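Local coordinates for protein PaxB (Photorhabdus luminescens, PDB 6EK4) that probably serves as one component of a two-component alpha-helical pore-forming toxin related to YaxAB, built largely of long helices, at residues K276-E279 with Q280-A283; C268-L271 with K272-L275. All coordinates share one frame; numbering follows the deposited sequence.

Overall arrangement
From the N terminus, the chain passes through helix 149-193 before it reaches helix 247-321, where both contacts lie. Contact 2 comes first, joining C268-L271 to K272-L275, and contact 1 follows at once with K276-E279 and Q280-A283. Each joins successive turns of one helix, so neither encloses a larger loop; they stand in series, without nesting or crossing, their centres about 12 Å apart. What they share is a neighbour: side chains of both rest on helix 149-193, contact 2 about D166, I167 and Q170, contact 1 about E156, R159 and K160. The falling numbers against the rising ones show that the paired helices run antiparallel.

Contact 1. Residues K276-E279 with Q280-A283; sequences KGVE and QRIA
R281 folds its side chain back over G277 on the long alpha-helix 247-321, which pairs antiparallel with helix 149-193 in keeping with the alpha-helical build of the toxin. Four successive i to i+4 hydrogen bonds link K276-E279 to Q280-A283. The shortest of them joins I282 N to V278 O at 2.8 Å, with an N-H...O angle of 158°. The close packing is on the side of G277, V278 and R281. With its CG anti to its own carbonyl carbon, R281 starts back toward the preceding turn, and the bend at chi3 (-64°) lays the guanidinium against the G277 backbone, where G277 contributes no side chain. G277 O, already the acceptor of R281 N, sits above one face of that flat group, toward its rim, and R281 NH1 comes within 3.1 Å of it at an angle too poor for a hydrogen bond. The other terminal nitrogen, R281 NH2, reaches V278 CG1 at 3.4 Å, the two side chains crossing at a slant. This side looks to helix 149-193: V278 touches E156 and R159, I282 touches E156 and K160, and R281 NH2 has a long, weak ion pair with E156 beside the like charge of R159.

The solvent side is looser. K276 and E279 lead their chains away from the next turn. Besides its backbone bond, Q280 touches K276 O through CB, while chi1 (-179°) carries CG and the amide away from that oxygen. On the packed side, by contrast, I282 CG1 lies 3.2 Å from V278 O.

Contact 2. Residues C268-L271 with K272-L275; sequences CDDL and KIQL
K272 lays the aliphatic part of its side chain beside C268 O, one turn back along helix 247-321, the later member of an antiparallel helix pair with helix 149-193. The same carbonyl accepts K272 N at 2.9 Å. The extended chain then carries the ammonium outward; K272 NZ stays 5.3 Å from D269 OD1, so the opposite charges are near but not in contact.

I273 repeats the pattern one residue on. Its backbone N bonds to D269 O, and its CG1, anti to the carbonyl carbon (chi1 -69°), lies 3.3 Å from that oxygen. A looser approach brings I273 CD1 toward D270 OD1, at 4.3 Å.

At Q274 the pattern gains a polar end. Q274 N donates to D270 O at 3.2 Å with an N-H...O angle of 164°, and Q274 NE2 adds a weak bond to the same oxygen at 3.4 Å. The Q274 and L271 side chains cross at an angle, with Q274 NE2 4.0 Å from L271 CD2.

L275 completes the turn through its N, bonded to L271 O, and joins L271 on I167 of the neighbouring helix.

Two donors from one residue thus share D270 O. NE2 ties the Q274 amide weakly to its own helix, while OE1 alone of the two makes a weak hydrogen bond across to R159 of helix 149-193, consistent with both bonds setting the amide's rotation.

Contact 1. Residues K276-E279 with Q280-A283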
loop_
_atom_site.group_PDB
_atom_site.type_symbol
_atom_site.label_atom_id
_atom_site.label_comp_id
_atom_site.label_asym_id
_atom_site.label_seq_id
_atom_site.Cartn_x
_atom_site.Cartn_y
_atom_site.Cartn_z
ATOM N N LYS A 276 -10.933 15.681 -4.765
ATOM C CA LYS A 276 -10.191 15.286 -3.565
ATOM C C LYS A 276 -10.772 14.007 -2.960
ATOM O O LYS A 276 -10.034 13.174 -2.434
ATOM C CB LYS A 276 -10.204 16.398 -2.512
ATOM C CG LYS A 276 -9.305 17.581 -2.831
ATOM C CD LYS A 276 -9.002 18.385 -1.576
ATOM C CE LYS A 276 -8.328 19.709 -1.896
ATOM N NZ LYS A 276 -7.839 20.388 -0.664
ATOM N N GLY A 277 -12.093 13.864 -3.037
ATOM C CA GLY A 277 -12.783 12.685 -2.525
ATOM C C GLY A 277 -12.384 11.407 -3.239
ATOM O O GLY A 277 -11.994 10.432 -2.596
ATOM N N VAL A 278 -12.472 11.414 -4.569
ATOM C CA VAL A 278 -12.119 10.232 -5.365
ATOM C C VAL A 278 -10.627 9.908 -5.263
ATOM O O VAL A 278 -10.253 8.739 -5.179
ATOM C CB VAL A 278 -12.538 10.352 -6.856
ATOM C CG1 VAL A 278 -14.043 10.535 -6.979
ATOM C CG2 VAL A 278 -11.805 11.483 -7.567
ATOM N N GLU A 279 -9.784 10.939 -5.256
ATOM C CA GLU A 279 -8.333 10.747 -5.160
ATOM C C GLU A 279 -7.909 10.159 -3.814
ATOM O O GLU A 279 -6.960 9.377 -3.751
ATOM C CB GLU A 279 -7.579 12.057 -5.421
ATOM C CG GLU A 279 -7.440 12.401 -6.899
ATOM C CD GLU A 279 -6.424 13.500 -7.165
ATOM O OE1 GLU A 279 -5.317 13.454 -6.582
ATOM O OE2 GLU A 279 -6.726 14.409 -7.970
ATOM N N GLN A 280 -8.607 10.538 -2.746
ATOM C CA GLN A 280 -8.354 9.965 -1.425
ATOM C C GLN A 280 -8.808 8.509 -1.363
ATOM O O GLN A 280 -8.147 7.675 -0.742
ATOM C CB GLN A 280 -9.051 10.778 -0.332
ATOM C CG GLN A 280 -8.811 10.238 1.070
ATOM C CD GLN A 280 -9.051 11.271 2.157
ATOM O OE1 GLN A 280 -9.997 12.056 2.087
ATOM N NE2 GLN A 280 -8.193 11.271 3.173
ATOM N N ARG A 281 -9.935 8.209 -2.006
ATOM C CA ARG A 281 -10.474 6.848 -2.022
ATOM C C ARG A 281 -9.674 5.911 -2.930
ATOM O O ARG A 281 -9.520 4.731 -2.617
ATOM C CB ARG A 281 -11.955 6.850 -2.419
ATOM C CG ARG A 281 -12.864 7.405 -1.333
ATOM C CD ARG A 281 -14.327 7.083 -1.594
ATOM N NE ARG A 281 -14.822 7.724 -2.808
ATOM C CZ ARG A 281 -15.131 9.015 -2.918
ATOM N NH1 ARG A 281 -15.001 9.845 -1.885
ATOM N NH2 ARG A 281 -15.575 9.485 -4.077
ATOM N N ILE A 282 -9.171 6.435 -4.045
ATOM C CA ILE A 282 -8.272 5.671 -4.915
ATOM C C ILE A 282 -6.966 5.366 -4.174
ATOM O O ILE A 282 -6.431 4.259 -4.276
ATOM C CB ILE A 282 -7.982 6.421 -6.238
ATOM C CG1 ILE A 282 -9.241 6.459 -7.113
ATOM C CG2 ILE A 282 -6.847 5.755 -7.011
ATOM C CD1 ILE A 282 -9.226 7.548 -8.167
ATOM N N ALA A 283 -6.467 6.349 -3.426
ATOM C CA ALA A 283 -5.274 6.170 -2.597
ATOM C C ALA A 283 -5.511 5.127 -1.506
ATOM O O ALA A 283 -4.618 4.343 -1.185
ATOM C CB ALA A 283 -4.855 7.495 -1.975
#

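Contact 2. Residues C268-L271 with K272-L275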
loop_
_atom_site.group_PDB
_atom_site.type_symbol
_atom_site.label_atom_id
_atom_site.label_comp_id
_atom_site.label_asym_id
_atom_site.label_seq_id
_atom_site.Cartn_x
_atom_site.Cartn_y
_atom_site.Cartn_z
ATOM N N CYS A 268 -16.862 24.684 -10.495
ATOM C CA CYS A 268 -15.496 24.146 -10.468
ATOM C C CYS A 268 -15.011 23.874 -9.043
ATOM O O CYS A 268 -14.276 22.916 -8.813
ATOM C CB CYS A 268 -14.518 25.083 -11.183
ATOM S SG CYS A 268 -14.549 24.941 -12.985
ATOM N N ASP A 269 -15.418 24.719 -8.097
ATOM C CA ASP A 269 -15.088 24.509 -6.683
ATOM C C ASP A 269 -15.748 23.245 -6.135
ATOM O O ASP A 269 -15.126 22.498 -5.382
ATOM C CB ASP A 269 -15.491 25.722 -5.837
ATOM C CG ASP A 269 -14.547 26.900 -6.010
ATOM O OD1 ASP A 269 -13.774 26.912 -6.991
ATOM O OD2 ASP A 269 -14.578 27.815 -5.159
ATOM N N ASP A 270 -17.003 23.011 -6.515
ATOM C CA ASP A 270 -17.716 21.794 -6.118
ATOM C C ASP A 270 -17.106 20.540 -6.751
ATOM O O ASP A 270 -17.062 19.486 -6.116
ATOM C CB ASP A 270 -19.205 21.892 -6.471
ATOM C CG ASP A 270 -19.959 22.869 -5.582
ATOM O OD1 ASP A 270 -19.777 22.821 -4.343
ATOM O OD2 ASP A 270 -20.745 23.678 -6.120
ATOM N N LEU A 271 -16.638 20.656 -7.994
ATOM C CA LEU A 271 -15.967 19.544 -8.673
ATOM C C LEU A 271 -14.595 19.244 -8.063
ATOM O O LEU A 271 -14.188 18.084 -7.990
ATOM C CB LEU A 271 -15.818 19.826 -10.174
ATOM C CG LEU A 271 -17.100 19.739 -11.009
ATOM C CD1 LEU A 271 -16.894 20.375 -12.376
ATOM C CD2 LEU A 271 -17.568 18.299 -11.154
ATOM N N LYS A 272 -13.889 20.287 -7.631
ATOM C CA LYS A 272 -12.579 20.124 -6.991
ATOM C C LYS A 272 -12.682 19.496 -5.597
ATOM O O LYS A 272 -11.735 18.860 -5.131
ATOM C CB LYS A 272 -11.830 21.459 -6.929
ATOM C CG LYS A 272 -11.243 21.877 -8.267
ATOM C CD LYS A 272 -10.608 23.257 -8.213
ATOM C CE LYS A 272 -10.244 23.750 -9.606
ATOM N NZ LYS A 272 -9.571 25.078 -9.584
ATOM N N ILE A 273 -13.824 19.678 -4.937
ATOM C CA ILE A 273 -14.107 18.983 -3.681
ATOM C C ILE A 273 -14.319 17.492 -3.951
ATOM O O ILE A 273 -13.752 16.646 -3.256
ATOM C CB ILE A 273 -15.341 19.574 -2.961
ATOM C CG1 ILE A 273 -15.026 20.983 -2.451
ATOM C CG2 ILE A 273 -15.771 18.687 -1.797
ATOM C CD1 ILE A 273 -16.252 21.827 -2.175
ATOM N N GLN A 274 -15.128 17.178 -4.961
ATOM C CA GLN A 274 -15.363 15.789 -5.369
ATOM C C GLN A 274 -14.075 15.101 -5.829
ATOM O O GLN A 274 -13.899 13.902 -5.612
ATOM C CB GLN A 274 -16.400 15.719 -6.495
ATOM C CG GLN A 274 -17.805 16.142 -6.097
ATOM C CD GLN A 274 -18.756 16.166 -7.282
ATOM O OE1 GLN A 274 -19.080 15.123 -7.853
ATOM N NE2 GLN A 274 -19.208 17.357 -7.659
ATOM N N LEU A 275 -13.183 15.865 -6.461
ATOM C CA LEU A 275 -11.918 15.335 -6.971
ATOM C C LEU A 275 -10.983 14.899 -5.840
ATOM O O LEU A 275 -10.312 13.871 -5.949
ATOM C CB LEU A 275 -11.222 16.371 -7.860
ATOM C CG LEU A 275 -9.993 15.907 -8.649
ATOM C CD1 LEU A 275 -10.329 14.725 -9.548
ATOM C CD2 LEU A 275 -9.426 17.056 -9.468
#